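Local coordinates for solute-binding protein (Thermoactinomyces vulgaris, PDB 2ZYN) that probably binds cyclodextrins and related malto-oligosaccharides outside the cell and delivers them to a membrane sugar transporter, at residues I97-S102 / G119-L124. Sequence-based numbering, arbitrary orientation.
Sequences IQVDNS and GKLYGL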
ATOM      1  N   ILE A  97     -19.305  -3.097  -9.537  1.00 16.25           N
ATOM      2  CA  ILE A  97     -20.107  -1.906  -9.261  1.00 15.30           C
ATOM      3  C   ILE A  97     -20.759  -1.324 -10.515  1.00 16.10           C
ATOM      4  O   ILE A  97     -20.154  -1.287 -11.593  1.00 18.55           O
ATOM      5  CB  ILE A  97     -19.305  -0.807  -8.498  1.00 15.77           C
ATOM      6  CG1 ILE A  97     -18.080  -0.347  -9.303  1.00 16.54           C
ATOM      7  CG2 ILE A  97     -18.893  -1.308  -7.111  1.00 16.76           C
ATOM      8  CD1 ILE A  97     -17.457   0.943  -8.799  1.00 14.88           C
ATOM      9  N   GLN A  98     -21.998  -0.876 -10.356  1.00 17.76           N
ATOM     10  CA  GLN A  98     -22.764  -0.306 -11.456  1.00 18.49           C
ATOM     11  C   GLN A  98     -22.614   1.209 -11.447  1.00 17.41           C
ATOM     12  O   GLN A  98     -23.321   1.909 -10.716  1.00 18.38           O
ATOM     13  CB  GLN A  98     -24.234  -0.714 -11.338  1.00 19.21           C
ATOM     14  CG  GLN A  98     -25.133  -0.201 -12.456  1.00 22.89           C
ATOM     15  CD  GLN A  98     -26.586  -0.629 -12.293  1.00 23.76           C
ATOM     16  OE1 GLN A  98     -27.386  -0.501 -13.222  1.00 26.14           O
ATOM     17  NE2 GLN A  98     -26.935  -1.132 -11.112  1.00 25.62           N
ATOM     18  N   VAL A  99     -21.677   1.703 -12.252  1.00 17.18           N
ATOM     19  CA  VAL A  99     -21.438   3.141 -12.385  1.00 18.10           C
ATOM     20  C   VAL A  99     -21.372   3.570 -13.852  1.00 17.93           C
ATOM     21  O   VAL A  99     -21.005   2.778 -14.727  1.00 17.34           O
ATOM     22  CB  VAL A  99     -20.153   3.606 -11.634  1.00 19.28           C
ATOM     23  CG1 VAL A  99     -20.304   3.426 -10.127  1.00 19.14           C
ATOM     24  CG2 VAL A  99     -18.902   2.891 -12.157  1.00 19.95           C
ATOM     25  N   ASP A 100     -21.733   4.829 -14.099  1.00 19.29           N
ATOM     26  CA  ASP A 100     -21.736   5.419 -15.437  1.00 20.13           C
ATOM     27  C   ASP A 100     -20.334   5.557 -16.022  1.00 18.73           C
ATOM     28  O   ASP A 100     -19.347   5.631 -15.288  1.00 17.14           O
ATOM     29  CB  ASP A 100     -22.400   6.803 -15.408  1.00 24.68           C
ATOM     30  CG  ASP A 100     -23.909   6.736 -15.262  1.00 30.63           C
ATOM     31  OD1 ASP A 100     -24.543   7.814 -15.232  1.00 33.43           O
ATOM     32  OD2 ASP A 100     -24.470   5.619 -15.184  1.00 32.79           O
ATOM     33  N   ASN A 101     -20.260   5.612 -17.350  1.00 17.40           N
ATOM     34  CA  ASN A 101     -18.997   5.820 -18.047  1.00 16.62           C
ATOM     35  C   ASN A 101     -18.338   7.135 -17.623  1.00 17.54           C
ATOM     36  O   ASN A 101     -17.117   7.204 -17.496  1.00 18.27           O
ATOM     37  CB  ASN A 101     -19.212   5.778 -19.566  1.00 18.95           C
ATOM     38  CG  ASN A 101     -17.911   5.781 -20.350  1.00 19.70           C
ATOM     39  OD1 ASN A 101     -16.995   5.007 -20.066  1.00 22.58           O
ATOM     40  ND2 ASN A 101     -17.833   6.648 -21.361  1.00 18.44           N
ATOM     41  N   SER A 102     -19.156   8.163 -17.388  1.00 19.75           N
ATOM     42  CA  SER A 102     -18.668   9.481 -16.960  1.00 19.00           C
ATOM     43  C   SER A 102     -18.005   9.443 -15.582  1.00 20.75           C
ATOM     44  O   SER A 102     -17.060  10.192 -15.320  1.00 20.58           O
ATOM     45  CB  SER A 102     -19.793  10.523 -16.988  1.00 20.16           C
ATOM     46  OG  SER A 102     -20.764  10.280 -15.982  1.00 18.73           O
ATOM     47  N   GLY A 119     -12.245  -8.419 -16.254  1.00 16.52           N
ATOM     48  CA  GLY A 119     -13.049  -7.512 -17.076  1.00 17.74           C
ATOM     49  C   GLY A 119     -14.117  -6.740 -16.315  1.00 16.37           C
ATOM     50  O   GLY A 119     -14.894  -5.990 -16.911  1.00 18.05           O
ATOM     51  N   LYS A 120     -14.151  -6.911 -14.996  1.00 15.94           N
ATOM     52  CA  LYS A 120     -15.181  -6.286 -14.171  1.00 14.45           C
ATOM     53  C   LYS A 120     -14.589  -5.275 -13.194  1.00 14.35           C
ATOM     54  O   LYS A 120     -13.541  -5.524 -12.591  1.00 15.75           O
ATOM     55  CB  LYS A 120     -15.974  -7.352 -13.408  1.00 14.76           C
ATOM     56  CG  LYS A 120     -16.566  -8.452 -14.288  1.00 16.18           C
ATOM     57  CD  LYS A 120     -17.482  -9.372 -13.488  1.00 18.28           C
ATOM     58  CE  LYS A 120     -18.417 -10.169 -14.397  1.00 20.50           C
ATOM     59  NZ  LYS A 120     -17.698 -11.110 -15.306  1.00 22.75           N
ATOM     60  N   LEU A 121     -15.267  -4.140 -13.038  1.00 13.87           N
ATOM     61  CA  LEU A 121     -14.818  -3.087 -12.127  1.00 13.80           C
ATOM     62  C   LEU A 121     -15.361  -3.336 -10.733  1.00 12.39           C
ATOM     63  O   LEU A 121     -16.563  -3.517 -10.559  1.00 13.47           O
ATOM     64  CB  LEU A 121     -15.262  -1.705 -12.615  1.00 13.92           C
ATOM     65  CG  LEU A 121     -14.835  -0.519 -11.738  1.00 12.63           C
ATOM     66  CD1 LEU A 121     -13.314  -0.296 -11.778  1.00 13.01           C
ATOM     67  CD2 LEU A 121     -15.581   0.741 -12.152  1.00 13.26           C
ATOM     68  N   TYR A 122     -14.475  -3.323  -9.743  1.00 12.90           N
ATOM     69  CA  TYR A 122     -14.864  -3.663  -8.377  1.00 13.54           C
ATOM     70  C   TYR A 122     -14.820  -2.505  -7.383  1.00 13.77           C
ATOM     71  O   TYR A 122     -15.231  -2.657  -6.232  1.00 13.28           O
ATOM     72  CB  TYR A 122     -14.049  -4.855  -7.877  1.00 13.09           C
ATOM     73  CG  TYR A 122     -14.541  -6.150  -8.469  1.00 12.91           C
ATOM     74  CD1 TYR A 122     -14.007  -6.646  -9.658  1.00 14.04           C
ATOM     75  CD2 TYR A 122     -15.572  -6.862  -7.860  1.00 13.85           C
ATOM     76  CE1 TYR A 122     -14.477  -7.827 -10.217  1.00 15.93           C
ATOM     77  CE2 TYR A 122     -16.043  -8.045  -8.405  1.00 13.46           C
ATOM     78  CZ  TYR A 122     -15.494  -8.520  -9.583  1.00 16.27           C
ATOM     79  OH  TYR A 122     -15.969  -9.691 -10.131  1.00 15.96           O
ATOM     80  N   GLY A 123     -14.346  -1.348  -7.831  1.00 15.05           N
ATOM     81  CA  GLY A 123     -14.297  -0.189  -6.951  1.00 14.94           C
ATOM     82  C   GLY A 123     -13.996   1.135  -7.613  1.00 14.54           C
ATOM     83  O   GLY A 123     -13.662   1.191  -8.797  1.00 13.41           O
ATOM     84  N   LEU A 124     -14.120   2.195  -6.819  1.00 13.58           N
ATOM     85  CA  LEU A 124     -13.691   3.538  -7.192  1.00 13.78           C
ATOM     86  C   LEU A 124     -12.503   3.910  -6.302  1.00 14.16           C
ATOM     87  O   LEU A 124     -12.547   3.687  -5.090  1.00 13.70           O
ATOM     88  CB  LEU A 124     -14.840   4.539  -7.033  1.00 14.49           C
ATOM     89  CG  LEU A 124     -15.684   4.978  -8.249  1.00 20.02           C
ATOM     90  CD1 LEU A 124     -15.606   4.034  -9.445  1.00 16.24           C
ATOM     91  CD2 LEU A 124     -17.133   5.261  -7.859  1.00 16.50           C
TER
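Ile97 meets the strand twice, once with its backbone and once with its side chain. Its N-H is donated to the carbonyl oxygen of Leu121, with 3.0 Å from Ile97 N to Leu121 O, and the bond is fairly straight at 158°, the donor lying a little off the carbonyl plane. The side chain packs closest to the strand. A chi1 of 60° tucks CG1 back over the main chain, and the extended chi2 carries CD1 onto the pair of leucines: Ile97 CD1 lies 3.8 Å from Leu121 CD2 and 3.7 Å from Leu124 CD1. The same methyl rests on the Gly123 backbone, 3.7 Å from Gly123 C. The other branch, CG2, approaches the Tyr122 carbonyl at 4.0 Å from its oxygen.

This is the loop leading from helix 85-90 to helix 101-104, laid against the beginning of strand 120-129, in a protein of the bacterial solute-binding family, whose members have two lobes. Strand 120-129 pairs with strand 278-286, Leu124 bonding through its backbone to Trp284. Met300 of helix 293-303 also touches Ile97, while the Tyr122 ring, on a bond directed away from the loop, packs on Leu85 and Val89 of helix 85-90.

Two residues further along, the fit slackens. Val99 faces the strand, yet its CG2 comes only to 4.0 Å from Leu121 CD2, the Val99 and Leu121 side chains running roughly perpendicular, and its CG1 stays 4.3 Å from Leu124 CD2. Beyond Val99 the chain turns away from the strand into helix 101-104, whose Lys104 touches both Val99 and Leu121, and these two, each partly exposed, form the solvent side of the contact.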